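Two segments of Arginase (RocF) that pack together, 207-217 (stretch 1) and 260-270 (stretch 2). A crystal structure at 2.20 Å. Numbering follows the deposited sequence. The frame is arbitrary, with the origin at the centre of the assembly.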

# COMPACT_ATOMS: atom_id res chain seq x y z
N ALA A 207 -3.60 18.91 9.10
CA ALA A 207 -3.93 19.60 7.85
C ALA A 207 -5.17 18.96 7.24
O ALA A 207 -6.04 19.65 6.71
CB ALA A 207 -2.77 19.53 6.87
N ILE A 208 -5.23 17.64 7.31
CA ILE A 208 -6.36 16.89 6.77
C ILE A 208 -7.63 17.22 7.55
O ILE A 208 -8.69 17.44 6.97
CB ILE A 208 -6.10 15.36 6.85
CG1 ILE A 208 -4.97 14.97 5.88
CG2 ILE A 208 -7.37 14.59 6.54
CD1 ILE A 208 -4.43 13.57 6.08
N ARG A 209 -7.51 17.26 8.87
CA ARG A 209 -8.63 17.56 9.73
C ARG A 209 -9.09 19.02 9.60
O ARG A 209 -10.29 19.29 9.61
CB ARG A 209 -8.25 17.26 11.18
CG ARG A 209 -9.30 17.64 12.21
CD ARG A 209 -8.91 17.08 13.57
NE ARG A 209 -8.90 15.62 13.55
CZ ARG A 209 -8.09 14.87 14.29
NH1 ARG A 209 -7.21 15.44 15.10
NH2 ARG A 209 -8.16 13.54 14.22
N GLU A 210 -8.14 19.93 9.47
CA GLU A 210 -8.45 21.35 9.35
C GLU A 210 -9.08 21.73 8.01
O GLU A 210 -10.02 22.52 7.96
CB GLU A 210 -7.18 22.19 9.54
CG GLU A 210 -6.64 22.21 10.96
CD GLU A 210 -5.45 23.14 11.09
OE1 GLU A 210 -5.57 24.32 10.70
OE2 GLU A 210 -4.40 22.69 11.59
N ASN A 211 -8.55 21.18 6.92
CA ASN A 211 -9.08 21.49 5.60
C ASN A 211 -8.73 20.38 4.61
O ASN A 211 -7.70 20.41 3.93
CB ASN A 211 -8.51 22.83 5.11
CG ASN A 211 -9.36 23.44 4.00
OD1 ASN A 211 -9.94 22.74 3.18
ND2 ASN A 211 -9.42 24.78 3.98
N MET A 212 -9.63 19.41 4.53
CA MET A 212 -9.47 18.27 3.64
C MET A 212 -9.54 18.73 2.19
O MET A 212 -8.85 18.19 1.33
CB MET A 212 -10.57 17.26 3.92
CG MET A 212 -10.30 15.87 3.40
SD MET A 212 -11.60 14.77 3.93
CE MET A 212 -11.25 14.66 5.70
N GLN A 213 -10.37 19.73 1.92
CA GLN A 213 -10.52 20.24 0.55
C GLN A 213 -9.20 20.81 0.01
O GLN A 213 -8.84 20.57 -1.13
CB GLN A 213 -11.61 21.33 0.51
CG GLN A 213 -13.05 20.82 0.61
CD GLN A 213 -13.32 20.04 1.89
OE1 GLN A 213 -13.18 20.57 2.99
NE2 GLN A 213 -13.72 18.78 1.74
N GLU A 214 -8.49 21.57 0.84
CA GLU A 214 -7.24 22.15 0.40
C GLU A 214 -6.21 21.04 0.20
O GLU A 214 -5.45 21.06 -0.76
CB GLU A 214 -6.72 23.16 1.41
CG GLU A 214 -5.53 23.95 0.91
CD GLU A 214 -5.04 24.96 1.92
OE1 GLU A 214 -4.57 24.54 3.00
OE2 GLU A 214 -5.11 26.17 1.63
N VAL A 215 -6.20 20.07 1.10
CA VAL A 215 -5.28 18.94 0.99
C VAL A 215 -5.45 18.27 -0.36
O VAL A 215 -4.49 18.04 -1.07
CB VAL A 215 -5.51 17.90 2.12
CG1 VAL A 215 -4.71 16.64 1.83
CG2 VAL A 215 -5.09 18.48 3.47
N VAL A 216 -6.69 17.97 -0.73
CA VAL A 216 -6.95 17.32 -2.02
C VAL A 216 -6.54 18.20 -3.20
O VAL A 216 -5.97 17.72 -4.18
CB VAL A 216 -8.44 16.94 -2.15
CG1 VAL A 216 -8.71 16.34 -3.53
CG2 VAL A 216 -8.80 15.93 -1.07
N GLN A 217 -6.82 19.50 -3.10
CA GLN A 217 -6.49 20.43 -4.17
C GLN A 217 -4.98 20.49 -4.38
O GLN A 217 -4.49 20.49 -5.51
CB GLN A 217 -7.05 21.81 -3.84
CG GLN A 217 -7.11 22.77 -5.02
CD GLN A 217 -7.79 22.16 -6.23
OE1 GLN A 217 -8.82 21.49 -6.11
NE2 GLN A 217 -7.22 22.39 -7.40
N LYS A 260 -12.74 7.90 5.95
CA LYS A 260 -13.79 7.66 4.96
C LYS A 260 -14.01 8.90 4.09
O LYS A 260 -14.21 8.78 2.88
CB LYS A 260 -15.11 7.28 5.66
CG LYS A 260 -15.19 5.80 6.03
CD LYS A 260 -16.12 5.55 7.21
CE LYS A 260 -17.51 6.11 6.98
NZ LYS A 260 -18.39 5.86 8.16
N GLN A 261 -13.99 10.07 4.70
CA GLN A 261 -14.17 11.31 3.97
C GLN A 261 -12.98 11.56 3.04
O GLN A 261 -13.17 11.89 1.86
CB GLN A 261 -14.32 12.49 4.93
CG GLN A 261 -15.73 12.64 5.47
CD GLN A 261 -15.77 13.39 6.78
OE1 GLN A 261 -15.15 14.45 6.92
NE2 GLN A 261 -16.50 12.84 7.75
N LEU A 262 -11.77 11.42 3.56
CA LEU A 262 -10.58 11.63 2.75
C LEU A 262 -10.56 10.64 1.59
O LEU A 262 -10.30 11.01 0.45
CB LEU A 262 -9.30 11.49 3.57
CG LEU A 262 -8.00 11.64 2.78
CD1 LEU A 262 -7.86 13.09 2.29
CD2 LEU A 262 -6.81 11.26 3.64
N LEU A 263 -10.82 9.37 1.90
CA LEU A 263 -10.83 8.34 0.87
C LEU A 263 -11.83 8.62 -0.25
O LEU A 263 -11.50 8.50 -1.43
CB LEU A 263 -11.14 6.97 1.49
CG LEU A 263 -9.95 6.06 1.77
CD1 LEU A 263 -10.47 4.74 2.34
CD2 LEU A 263 -9.16 5.83 0.48
N GLY A 264 -13.05 8.97 0.13
CA GLY A 264 -14.08 9.25 -0.87
C GLY A 264 -13.70 10.36 -1.83
O GLY A 264 -13.92 10.26 -3.04
N LEU A 265 -13.12 11.43 -1.28
CA LEU A 265 -12.69 12.58 -2.07
C LEU A 265 -11.53 12.23 -3.00
O LEU A 265 -11.51 12.62 -4.17
CB LEU A 265 -12.28 13.72 -1.14
CG LEU A 265 -13.31 14.83 -0.88
CD1 LEU A 265 -14.70 14.26 -0.74
CD2 LEU A 265 -12.89 15.59 0.37
N LEU A 266 -10.55 11.49 -2.48
CA LEU A 266 -9.41 11.11 -3.29
C LEU A 266 -9.84 10.18 -4.42
O LEU A 266 -9.36 10.31 -5.55
CB LEU A 266 -8.35 10.41 -2.43
CG LEU A 266 -7.51 11.23 -1.45
CD1 LEU A 266 -6.52 10.30 -0.78
CD2 LEU A 266 -6.76 12.34 -2.17
N LEU A 267 -10.72 9.24 -4.12
CA LEU A 267 -11.19 8.30 -5.13
C LEU A 267 -11.97 9.00 -6.23
O LEU A 267 -11.84 8.68 -7.41
CB LEU A 267 -12.05 7.20 -4.49
CG LEU A 267 -11.34 6.29 -3.49
CD1 LEU A 267 -12.31 5.26 -2.93
CD2 LEU A 267 -10.17 5.61 -4.17
N GLU A 268 -12.79 9.97 -5.84
CA GLU A 268 -13.58 10.71 -6.80
C GLU A 268 -12.71 11.69 -7.59
O GLU A 268 -12.86 11.84 -8.80
CB GLU A 268 -14.71 11.46 -6.09
CG GLU A 268 -15.87 11.85 -6.98
CD GLU A 268 -16.54 10.65 -7.63
OE1 GLU A 268 -16.83 9.67 -6.91
OE2 GLU A 268 -16.77 10.70 -8.86
N SER A 269 -11.79 12.36 -6.90
CA SER A 269 -10.91 13.32 -7.54
C SER A 269 -9.93 12.71 -8.53
O SER A 269 -9.50 13.37 -9.47
CB SER A 269 -10.12 14.10 -6.49
OG SER A 269 -10.98 14.79 -5.61
N PHE A 270 -9.56 11.44 -8.32
CA PHE A 270 -8.61 10.78 -9.21
C PHE A 270 -9.17 9.52 -9.86
O PHE A 270 -8.42 8.67 -10.33
CB PHE A 270 -7.33 10.43 -8.44
CG PHE A 270 -6.62 11.64 -7.88
CD1 PHE A 270 -6.00 12.56 -8.73
CD2 PHE A 270 -6.61 11.88 -6.50
CE1 PHE A 270 -5.40 13.70 -8.22
CE2 PHE A 270 -6.01 13.02 -5.98
CZ PHE A 270 -5.40 13.94 -6.85
O HOH W 1 -14.86 16.66 4.23

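The contact brings together two helical stretches far apart in sequence. Stretch 2 is a single helix through Ser 269, with Phe 270 the first residue to leave helical phi/psi. Stretch 1 is interrupted at Asn 211, whose phi/psi of -157/89° separates one helix, ending at Glu 210, from another that starts at Met 212. Asn 211 serves both: its backbone N closes the first helix by donating to Ala 207 O at 2.9 Å, and its side-chain OD1 caps the second by accepting from Glu 214 N at 3.0 Å. The helix from Met 212 runs in the same general direction as helix 260-269, at 35°, and their axes approach to 10.5 Å. The nearest CA pairs keep a regular register, with Met 212 CA to Leu 262 CA and Val 216 CA to Leu 266 CA both 6.8 Å; the step of four residues on each side is about one helical turn.

No hydrogen bond crosses directly between the stretches, and the interface, 421 Å² summed over both sides, is mainly apolar. Met 212 and Val 216, one turn apart and both pointing toward stretch 2, account for most of the area covered on stretch 1. The extended t,t start of the Met 212 side chain carries its sulfur up to the backbone of the other helix, where SD lies 3.4 Å from Leu 262 N. Its CG also meets Leu 262 CD1 at 3.9 Å, while SD lies 3.9 Å from Leu 265 CD2. Before the break, Ile 208 extends the apolar surface, its CD1 packing against Leu 262 CD2 at 4.1 Å. Leu 262 thus touches residues from both helices of stretch 1, although its CA-to-CB bond points sideways.

One turn further along, Val 216 CG2 packs against Leu 265 CB at 4.1 Å and Leu 266 CD2 at 4.3 Å. Its other methyl, CG1, comes within 3.4 Å of Ser 269 OG. That hydroxyl finds its hydrogen-bond partner within its own helix, donating to Leu 265 O at 2.7 Å, so a polar group can sit beside the valine without needing an acceptor across the interface.

The margin of the contact is more exposed and more polar. The CA-to-CB bond of Gln 213 points away, yet the side chain bends back through chi2 of 59° to place NE2 3.6 Å from Leu 265 CD2. A water forms a weak bridge here, its O accepting from Gln 213 NE2 and donating to Gln 261 OE1, each at 3.5 Å.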